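Local coordinates for protein putative oxidoreductase (Bacteroides fragilis NCTC 9343, PDB 3EOF) that binds flavin mononucleotide and, as a member of the nitroreductase family, probably works as an FMN-dependent oxidoreductase, at residues A[71-85]-A[145-159]. Residues are numbered along the deposited sequence; the frame is centred on the assembly and turned at random.
Sequences APVVLTFCADFRRFC and LHLPELVFPITTVTV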
ATOM      1  N   ALA A  71       1.408  22.225   6.506  1.00 23.92           N
ATOM      2  CA  ALA A  71       2.233  21.250   7.237  1.00 22.42           C
ATOM      3  C   ALA A  71       3.698  21.643   7.138  1.00 22.49           C
ATOM      4  O   ALA A  71       4.119  22.177   6.125  1.00 21.60           O
ATOM      5  CB  ALA A  71       2.018  19.818   6.746  1.00 20.84           C
ATOM      6  N   PRO A  72       4.471  21.430   8.225  1.00 23.49           N
ATOM      7  CA  PRO A  72       5.879  21.696   8.160  1.00 25.82           C
ATOM      8  C   PRO A  72       6.609  20.775   7.173  1.00 26.39           C
ATOM      9  O   PRO A  72       7.613  21.191   6.551  1.00 25.95           O
ATOM     10  CB  PRO A  72       6.350  21.428   9.591  1.00 24.19           C
ATOM     11  CG  PRO A  72       5.400  20.513  10.143  1.00 25.15           C
ATOM     12  CD  PRO A  72       4.090  20.978   9.575  1.00 25.32           C
ATOM     13  N   VAL A  73       6.088  19.555   7.020  1.00 25.09           N
ATOM     14  CA  VAL A  73       6.661  18.534   6.133  1.00 22.86           C
ATOM     15  C   VAL A  73       5.578  17.921   5.244  1.00 25.45           C
ATOM     16  O   VAL A  73       4.476  17.595   5.707  1.00 26.12           O
ATOM     17  CB  VAL A  73       7.353  17.393   6.957  1.00 20.09           C
ATOM     18  CG1 VAL A  73       7.909  16.364   6.035  1.00 19.37           C
ATOM     19  CG2 VAL A  73       8.441  17.983   7.888  1.00 17.03           C
ATOM     20  N   VAL A  74       5.912  17.807   3.960  1.00 24.62           N
ATOM     21  CA  VAL A  74       5.108  17.140   2.936  1.00 23.37           C
ATOM     22  C   VAL A  74       6.023  16.065   2.379  1.00 23.60           C
ATOM     23  O   VAL A  74       7.143  16.353   1.942  1.00 20.15           O
ATOM     24  CB  VAL A  74       4.634  18.108   1.815  1.00 21.60           C
ATOM     25  CG1 VAL A  74       3.781  17.376   0.778  1.00 16.37           C
ATOM     26  CG2 VAL A  74       3.863  19.242   2.450  1.00 18.70           C
ATOM     27  N   LEU A  75       5.570  14.818   2.464  1.00 23.27           N
ATOM     28  CA  LEU A  75       6.338  13.677   1.992  1.00 23.44           C
ATOM     29  C   LEU A  75       5.661  13.049   0.831  1.00 22.33           C
ATOM     30  O   LEU A  75       4.515  12.663   0.958  1.00 22.93           O
ATOM     31  CB  LEU A  75       6.445  12.624   3.071  1.00 23.42           C
ATOM     32  CG  LEU A  75       7.141  12.999   4.369  1.00 22.60           C
ATOM     33  CD1 LEU A  75       6.995  11.812   5.302  1.00 18.66           C
ATOM     34  CD2 LEU A  75       8.626  13.371   4.141  1.00 14.36           C
ATOM     35  N   THR A  76       6.355  13.005  -0.312  1.00 23.68           N
ATOM     36  CA  THR A  76       5.873  12.348  -1.530  1.00 23.77           C
ATOM     37  C   THR A  76       6.558  10.991  -1.608  1.00 25.98           C
ATOM     38  O   THR A  76       7.774  10.919  -1.842  1.00 25.52           O
ATOM     39  CB  THR A  76       6.139  13.193  -2.787  1.00 21.80           C
ATOM     40  OG1 THR A  76       5.514  14.479  -2.637  1.00 22.05           O
ATOM     41  CG2 THR A  76       5.598  12.498  -4.046  1.00 16.32           C
ATOM     42  N   PHE A  77       5.782   9.929  -1.336  1.00 26.15           N
ATOM     43  CA  PHE A  77       6.245   8.542  -1.447  1.00 24.57           C
ATOM     44  C   PHE A  77       6.160   8.068  -2.912  1.00 23.57           C
ATOM     45  O   PHE A  77       5.081   7.947  -3.489  1.00 18.55           O
ATOM     46  CB  PHE A  77       5.433   7.652  -0.532  1.00 22.24           C
ATOM     47  CG  PHE A  77       5.604   7.983   0.915  1.00 21.92           C
ATOM     48  CD1 PHE A  77       4.774   8.914   1.533  1.00 19.04           C
ATOM     49  CD2 PHE A  77       6.589   7.368   1.660  1.00 21.44           C
ATOM     50  CE1 PHE A  77       4.916   9.218   2.843  1.00 26.42           C
ATOM     51  CE2 PHE A  77       6.743   7.666   2.967  1.00 21.52           C
ATOM     52  CZ  PHE A  77       5.889   8.619   3.574  1.00 17.71           C
ATOM     53  N   CYS A  78       7.321   7.790  -3.495  1.00 24.03           N
ATOM     54  CA  CYS A  78       7.434   7.374  -4.880  1.00 23.79           C
ATOM     55  C   CYS A  78       7.865   5.923  -5.089  1.00 23.18           C
ATOM     56  O   CYS A  78       8.808   5.438  -4.427  1.00 21.21           O
ATOM     57  CB  CYS A  78       8.478   8.251  -5.573  1.00 26.23           C
ATOM     58  SG  CYS A  78       8.144   9.980  -5.405  1.00 26.53           S
ATOM     59  N   ALA A  79       7.151   5.257  -5.999  1.00 23.79           N
ATOM     60  CA  ALA A  79       7.514   3.940  -6.508  1.00 24.57           C
ATOM     61  C   ALA A  79       8.836   4.227  -7.228  1.00 23.78           C
ATOM     62  O   ALA A  79       8.923   5.180  -7.955  1.00 25.79           O
ATOM     63  CB  ALA A  79       6.451   3.441  -7.487  1.00 22.03           C
ATOM     64  N   ASP A  80       9.868   3.431  -7.006  1.00 23.52           N
ATOM     65  CA  ASP A  80      11.175   3.715  -7.609  1.00 22.54           C
ATOM     66  C   ASP A  80      11.879   2.421  -7.969  1.00 22.01           C
ATOM     67  O   ASP A  80      12.334   1.670  -7.094  1.00 21.34           O
ATOM     68  CB  ASP A  80      12.005   4.539  -6.622  1.00 22.93           C
ATOM     69  CG  ASP A  80      13.356   5.000  -7.158  1.00 27.26           C
ATOM     70  OD1 ASP A  80      13.935   4.320  -7.999  1.00 23.90           O
ATOM     71  OD2 ASP A  80      13.863   6.046  -6.672  1.00 22.22           O
ATOM     72  N   PHE A  81      11.894   2.140  -9.264  1.00 22.64           N
ATOM     73  CA  PHE A  81      12.701   1.047  -9.828  1.00 22.01           C
ATOM     74  C   PHE A  81      13.984   1.608 -10.454  1.00 21.19           C
ATOM     75  O   PHE A  81      14.885   0.846 -10.817  1.00 22.30           O
ATOM     76  CB  PHE A  81      11.922   0.186 -10.848  1.00 20.48           C
ATOM     77  CG  PHE A  81      11.663  -1.195 -10.362  1.00 24.64           C
ATOM     78  CD1 PHE A  81      12.727  -2.081 -10.249  1.00 20.13           C
ATOM     79  CD2 PHE A  81      10.402  -1.634 -10.071  1.00 22.74           C
ATOM     80  CE1 PHE A  81      12.529  -3.387  -9.821  1.00 31.07           C
ATOM     81  CE2 PHE A  81      10.192  -2.931  -9.665  1.00 24.47           C
ATOM     82  CZ  PHE A  81      11.262  -3.806  -9.523  1.00 23.97           C
ATOM     83  N   ARG A  82      14.087   2.937 -10.503  1.00 19.90           N
ATOM     84  CA  ARG A  82      15.224   3.603 -11.097  1.00 21.54           C
ATOM     85  C   ARG A  82      16.506   3.324 -10.344  1.00 21.81           C
ATOM     86  O   ARG A  82      17.541   3.008 -10.956  1.00 22.39           O
ATOM     87  CB  ARG A  82      15.015   5.108 -11.130  1.00 21.94           C
ATOM     88  CG  ARG A  82      16.190   5.832 -11.797  1.00 26.52           C
ATOM     89  CD  ARG A  82      15.865   7.257 -12.003  1.00 26.57           C
ATOM     90  NE  ARG A  82      16.859   7.897 -12.847  1.00 24.95           N
ATOM     91  CZ  ARG A  82      16.786   7.971 -14.170  1.00 28.63           C
ATOM     92  NH1 ARG A  82      15.777   7.427 -14.839  1.00 28.15           N
ATOM     93  NH2 ARG A  82      17.757   8.570 -14.828  1.00 26.83           N
ATOM     94  N   ARG A  83      16.476   3.519  -9.031  1.00 20.58           N
ATOM     95  CA  ARG A  83      17.666   3.240  -8.238  1.00 22.97           C
ATOM     96  C   ARG A  83      18.143   1.799  -8.462  1.00 22.94           C
ATOM     97  O   ARG A  83      19.336   1.556  -8.722  1.00 23.49           O
ATOM     98  CB  ARG A  83      17.429   3.552  -6.769  1.00 19.50           C
ATOM     99  CG  ARG A  83      18.643   3.281  -5.873  1.00 26.24           C
ATOM    100  CD  ARG A  83      18.365   3.733  -4.465  1.00 23.43           C
ATOM    101  NE  ARG A  83      17.167   3.094  -4.026  1.00 25.92           N
ATOM    102  CZ  ARG A  83      15.988   3.658  -3.751  1.00 18.33           C
ATOM    103  NH1 ARG A  83      15.778   4.951  -3.686  1.00 23.38           N
ATOM    104  NH2 ARG A  83      15.010   2.849  -3.417  1.00 30.72           N
ATOM    105  N   PHE A  84      17.240   0.831  -8.390  1.00 23.79           N
ATOM    106  CA  PHE A  84      17.641  -0.553  -8.646  1.00 21.46           C
ATOM    107  C   PHE A  84      18.176  -0.760 -10.068  1.00 20.50           C
ATOM    108  O   PHE A  84      19.143  -1.456 -10.253  1.00 21.13           O
ATOM    109  CB  PHE A  84      16.499  -1.547  -8.398  1.00 23.14           C
ATOM    110  CG  PHE A  84      16.973  -2.958  -8.352  1.00 24.68           C
ATOM    111  CD1 PHE A  84      17.747  -3.384  -7.286  1.00 30.29           C
ATOM    112  CD2 PHE A  84      16.708  -3.832  -9.400  1.00 26.09           C
ATOM    113  CE1 PHE A  84      18.250  -4.688  -7.220  1.00 28.96           C
ATOM    114  CE2 PHE A  84      17.185  -5.127  -9.356  1.00 30.47           C
ATOM    115  CZ  PHE A  84      17.976  -5.559  -8.265  1.00 29.68           C
ATOM    116  N   CYS A  85      17.556  -0.164 -11.094  1.00 21.35           N
ATOM    117  CA  CYS A  85      18.061  -0.359 -12.434  1.00 20.23           C
ATOM    118  C   CYS A  85      19.398   0.257 -12.629  1.00 18.65           C
ATOM    119  O   CYS A  85      20.175  -0.264 -13.419  1.00 19.35           O
ATOM    120  CB  CYS A  85      17.102   0.170 -13.497  1.00 22.01           C
ATOM    121  SG  CYS A  85      15.594  -0.789 -13.479  1.00 30.14           S
ATOM    122  N   LEU A 145       8.918  17.672  -8.649  1.00 19.41           N
ATOM    123  CA  LEU A 145       9.964  17.004  -7.874  1.00 23.24           C
ATOM    124  C   LEU A 145      11.055  16.418  -8.751  1.00 23.24           C
ATOM    125  O   LEU A 145      11.979  15.780  -8.256  1.00 17.67           O
ATOM    126  CB  LEU A 145       9.357  15.925  -6.984  1.00 20.04           C
ATOM    127  CG  LEU A 145       8.175  16.391  -6.120  1.00 19.22           C
ATOM    128  CD1 LEU A 145       7.657  15.275  -5.272  1.00 13.86           C
ATOM    129  CD2 LEU A 145       8.562  17.621  -5.278  1.00 16.35           C
ATOM    130  N   HIS A 146      10.944  16.646 -10.055  1.00 21.68           N
ATOM    131  CA  HIS A 146      11.936  16.145 -10.985  1.00 26.48           C
ATOM    132  C   HIS A 146      12.137  14.625 -10.917  1.00 25.03           C
ATOM    133  O   HIS A 146      13.263  14.134 -10.932  1.00 25.19           O
ATOM    134  CB  HIS A 146      13.275  16.877 -10.759  1.00 28.99           C
ATOM    135  CG  HIS A 146      13.151  18.361 -10.870  1.00 36.91           C
ATOM    136  ND1 HIS A 146      13.337  19.208  -9.800  1.00 44.35           N
ATOM    137  CD2 HIS A 146      12.792  19.145 -11.914  1.00 44.77           C
ATOM    138  CE1 HIS A 146      13.134  20.455 -10.190  1.00 51.60           C
ATOM    139  NE2 HIS A 146      12.804  20.444 -11.470  1.00 50.42           N
ATOM    140  N   LEU A 147      11.027  13.899 -10.908  1.00 25.32           N
ATOM    141  CA  LEU A 147      11.031  12.445 -10.832  1.00 23.96           C
ATOM    142  C   LEU A 147      11.302  11.933 -12.245  1.00 24.62           C
ATOM    143  O   LEU A 147      10.570  12.259 -13.203  1.00 25.02           O
ATOM    144  CB  LEU A 147       9.696  11.926 -10.304  1.00 22.47           C
ATOM    145  CG  LEU A 147       9.232  12.551  -8.986  1.00 15.09           C
ATOM    146  CD1 LEU A 147       7.894  11.907  -8.685  1.00 15.16           C
ATOM    147  CD2 LEU A 147      10.259  12.335  -7.887  1.00 23.13           C
ATOM    148  N   PRO A 148      12.411  11.238 -12.404  1.00 24.75           N
ATOM    149  CA  PRO A 148      12.800  10.733 -13.680  1.00 26.78           C
ATOM    150  C   PRO A 148      12.139   9.379 -14.040  1.00 27.47           C
ATOM    151  O   PRO A 148      11.256   8.896 -13.330  1.00 28.23           O
ATOM    152  CB  PRO A 148      14.328  10.597 -13.516  1.00 26.20           C
ATOM    153  CG  PRO A 148      14.542  10.306 -12.159  1.00 29.66           C
ATOM    154  CD  PRO A 148      13.410  10.898 -11.368  1.00 28.34           C
ATOM    155  N   GLU A 149      12.579   8.759 -15.131  1.00 25.18           N
ATOM    156  CA  GLU A 149      12.018   7.501 -15.564  1.00 24.24           C
ATOM    157  C   GLU A 149      12.176   6.407 -14.487  1.00 24.34           C
ATOM    158  O   GLU A 149      13.150   6.379 -13.773  1.00 24.43           O
ATOM    159  CB  GLU A 149      12.639   7.133 -16.932  1.00 26.08           C
ATOM    160  CG  GLU A 149      12.009   5.937 -17.660  1.00 37.51           C
ATOM    161  CD  GLU A 149      12.492   5.792 -19.104  1.00 30.71           C
ATOM    162  OE1 GLU A 149      12.892   6.837 -19.668  1.00 34.98           O
ATOM    163  OE2 GLU A 149      12.432   4.648 -19.646  1.00 44.56           O
ATOM    164  N   LEU A 150      11.169   5.541 -14.376  1.00 22.00           N
ATOM    165  CA  LEU A 150      11.069   4.472 -13.388  1.00 22.53           C
ATOM    166  C   LEU A 150      10.814   4.968 -11.959  1.00 23.46           C
ATOM    167  O   LEU A 150      10.993   4.218 -10.972  1.00 24.52           O
ATOM    168  CB  LEU A 150      12.248   3.520 -13.479  1.00 21.82           C
ATOM    169  CG  LEU A 150      12.395   2.794 -14.806  1.00 25.82           C
ATOM    170  CD1 LEU A 150      13.569   1.824 -14.699  1.00 28.04           C
ATOM    171  CD2 LEU A 150      11.113   2.085 -15.208  1.00 26.37           C
ATOM    172  N   VAL A 151      10.347   6.220 -11.862  1.00 21.86           N
ATOM    173  CA  VAL A 151       9.941   6.852 -10.591  1.00 22.70           C
ATOM    174  C   VAL A 151       8.560   7.420 -10.846  1.00 22.76           C
ATOM    175  O   VAL A 151       8.329   8.074 -11.848  1.00 27.68           O
ATOM    176  CB  VAL A 151      10.893   7.959 -10.075  1.00 24.57           C
ATOM    177  CG1 VAL A 151      10.427   8.450  -8.706  1.00 21.41           C
ATOM    178  CG2 VAL A 151      12.395   7.434  -9.986  1.00 15.53           C
ATOM    179  N   PHE A 152       7.643   7.096  -9.944  1.00 24.04           N
ATOM    180  CA  PHE A 152       6.273   7.473 -10.064  1.00 23.29           C
ATOM    181  C   PHE A 152       5.717   7.826  -8.672  1.00 22.00           C
ATOM    182  O   PHE A 152       5.865   7.043  -7.724  1.00 21.84           O
ATOM    183  CB  PHE A 152       5.483   6.286 -10.703  1.00 23.86           C
ATOM    184  CG  PHE A 152       4.101   6.683 -11.154  1.00 27.09           C
ATOM    185  CD1 PHE A 152       3.076   6.831 -10.232  1.00 23.61           C
ATOM    186  CD2 PHE A 152       3.841   6.944 -12.487  1.00 23.24           C
ATOM    187  CE1 PHE A 152       1.813   7.267 -10.620  1.00 32.48           C
ATOM    188  CE2 PHE A 152       2.584   7.374 -12.887  1.00 29.50           C
ATOM    189  CZ  PHE A 152       1.563   7.525 -11.938  1.00 27.46           C
ATOM    190  N   PRO A 153       5.064   8.996  -8.527  1.00 20.27           N
ATOM    191  CA  PRO A 153       4.535   9.358  -7.220  1.00 18.39           C
ATOM    192  C   PRO A 153       3.284   8.560  -6.903  1.00 19.63           C
ATOM    193  O   PRO A 153       2.351   8.502  -7.716  1.00 19.50           O
ATOM    194  CB  PRO A 153       4.200  10.823  -7.386  1.00 17.48           C
ATOM    195  CG  PRO A 153       3.800  10.941  -8.805  1.00 16.28           C
ATOM    196  CD  PRO A 153       4.746  10.042  -9.534  1.00 17.33           C
ATOM    197  N   ILE A 154       3.316   7.869  -5.761  1.00 20.95           N
ATOM    198  CA  ILE A 154       2.221   6.990  -5.344  1.00 22.75           C
ATOM    199  C   ILE A 154       1.267   7.734  -4.427  1.00 25.08           C
ATOM    200  O   ILE A 154       0.075   7.881  -4.744  1.00 25.06           O
ATOM    201  CB  ILE A 154       2.751   5.682  -4.667  1.00 24.56           C
ATOM    202  CG1 ILE A 154       3.512   4.853  -5.721  1.00 24.77           C
ATOM    203  CG2 ILE A 154       1.610   4.811  -4.087  1.00 20.30           C
ATOM    204  CD1 ILE A 154       2.729   4.539  -6.972  1.00 22.85           C
ATOM    205  N   THR A 155       1.756   8.161  -3.280  1.00 25.41           N
ATOM    206  CA  THR A 155       0.940   8.983  -2.397  1.00 26.40           C
ATOM    207  C   THR A 155       1.792  10.056  -1.698  1.00 25.52           C
ATOM    208  O   THR A 155       3.013   9.998  -1.726  1.00 25.97           O
ATOM    209  CB  THR A 155       0.141   8.200  -1.384  1.00 28.72           C
ATOM    210  OG1 THR A 155      -0.825   9.090  -0.782  1.00 33.03           O
ATOM    211  CG2 THR A 155       1.061   7.619  -0.346  1.00 23.43           C
ATOM    212  N   THR A 156       1.098  11.038  -1.111  1.00 21.60           N
ATOM    213  CA  THR A 156       1.703  12.161  -0.436  1.00 20.16           C
ATOM    214  C   THR A 156       1.078  12.273   0.914  1.00 22.82           C
ATOM    215  O   THR A 156      -0.122  12.092   1.042  1.00 24.89           O
ATOM    216  CB  THR A 156       1.458  13.467  -1.205  1.00 21.91           C
ATOM    217  OG1 THR A 156       1.923  13.268  -2.546  1.00 21.02           O
ATOM    218  CG2 THR A 156       2.235  14.641  -0.530  1.00 21.40           C
ATOM    219  N   VAL A 157       1.911  12.531   1.918  1.00 23.39           N
ATOM    220  CA  VAL A 157       1.469  12.679   3.277  1.00 22.40           C
ATOM    221  C   VAL A 157       1.963  13.990   3.833  1.00 24.78           C
ATOM    222  O   VAL A 157       3.162  14.279   3.814  1.00 26.43           O
ATOM    223  CB  VAL A 157       2.005  11.537   4.116  1.00 22.21           C
ATOM    224  CG1 VAL A 157       1.732  11.702   5.613  1.00 19.42           C
ATOM    225  CG2 VAL A 157       1.434  10.228   3.602  1.00 22.24           C
ATOM    226  N   THR A 158       1.021  14.781   4.333  1.00 25.62           N
ATOM    227  CA  THR A 158       1.302  16.029   5.058  1.00 23.36           C
ATOM    228  C   THR A 158       1.413  15.605   6.539  1.00 23.54           C
ATOM    229  O   THR A 158       0.604  14.825   7.028  1.00 24.15           O
ATOM    230  CB  THR A 158       0.226  17.058   4.764  1.00 23.03           C
ATOM    231  OG1 THR A 158      -1.054  16.559   5.185  1.00 20.25           O
ATOM    232  CG2 THR A 158       0.213  17.353   3.205  1.00 18.29           C
ATOM    233  N   VAL A 159       2.470  16.063   7.195  1.00 23.97           N
ATOM    234  CA  VAL A 159       2.820  15.677   8.552  1.00 23.87           C
ATOM    235  C   VAL A 159       3.109  16.931   9.380  1.00 24.50           C
ATOM    236  O   VAL A 159       3.767  17.881   8.896  1.00 21.74           O
ATOM    237  CB  VAL A 159       4.209  14.918   8.652  1.00 26.62           C
ATOM    238  CG1 VAL A 159       4.216  14.016   9.865  1.00 23.84           C
ATOM    239  CG2 VAL A 159       4.557  14.179   7.417  1.00 27.48           C
TER
HETATM  240  O   HOH W   1       3.461  15.367  -3.751  1.00 24.45           O
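Val-73 to Asp-80 pairs antiparallel with Val-151 to Val-159, joining the two central strands of the antiparallel nitroreductase-fold sheet, and a classic beta bulge shifts the register by one residue where Ile-154 and Thr-155 both face Phe-77. The evidence is the shared carbonyl: Phe-77 O accepts from Ile-154 N at 2.9 Å and only weakly from Thr-155 N. Beyond the bulge the ladder resumes with the non-hydrogen-bonded pair Cys-78 and Pro-153, then the hydrogen-bonded pair Ala-79 and Phe-152. The side chain of Thr-155 is about 5 Å from a bound FMN.

On the face bearing Leu-75 and Phe-77, turned to helix 100-123, Val-157 CG2 lies obliquely to the Phe-77 ring, 3.7 Å from CE1, while Thr-155 O sits at the ring edge. Ile-154 CG1 packs against Ala-79 CB. The other face carries Val-74, Thr-76 and Cys-78. Here Val-74 CG1 and Thr-156 CG2 are pressed to 3.4 Å, tighter than ordinary van der Waals contact. Both threonine hydroxyls stand anti to their carbonyl carbons (chi1 -58° and -54°) and turn to one water, which bridges Thr-76 OG1 and Thr-156 OG1; Thr-156 OG1 is also hydrogen-bonded to Thr-134 OG1. Leu-145 CD1 meets Thr-76 tip to tip, and Cys-78 SG touches Leu-147 CD1 at 3.8 Å.

At the far end, Leu-150, in the type II turn from Pro-148 to Val-151, accepts from Phe-81 N through its carbonyl, and its CD1 reaches Cys-85 SG at 3.5 Å. Arg-82, extended from CG to NE, lays one guanidinium face against Pro-148 CB, and its NE forms a salt bridge with Asp-185 OD1 of the second subunit. In the guanidinium plane, Arg-82 NH1 donates to Glu-149 O at 3.0 Å, with an N-H...O angle of 160°.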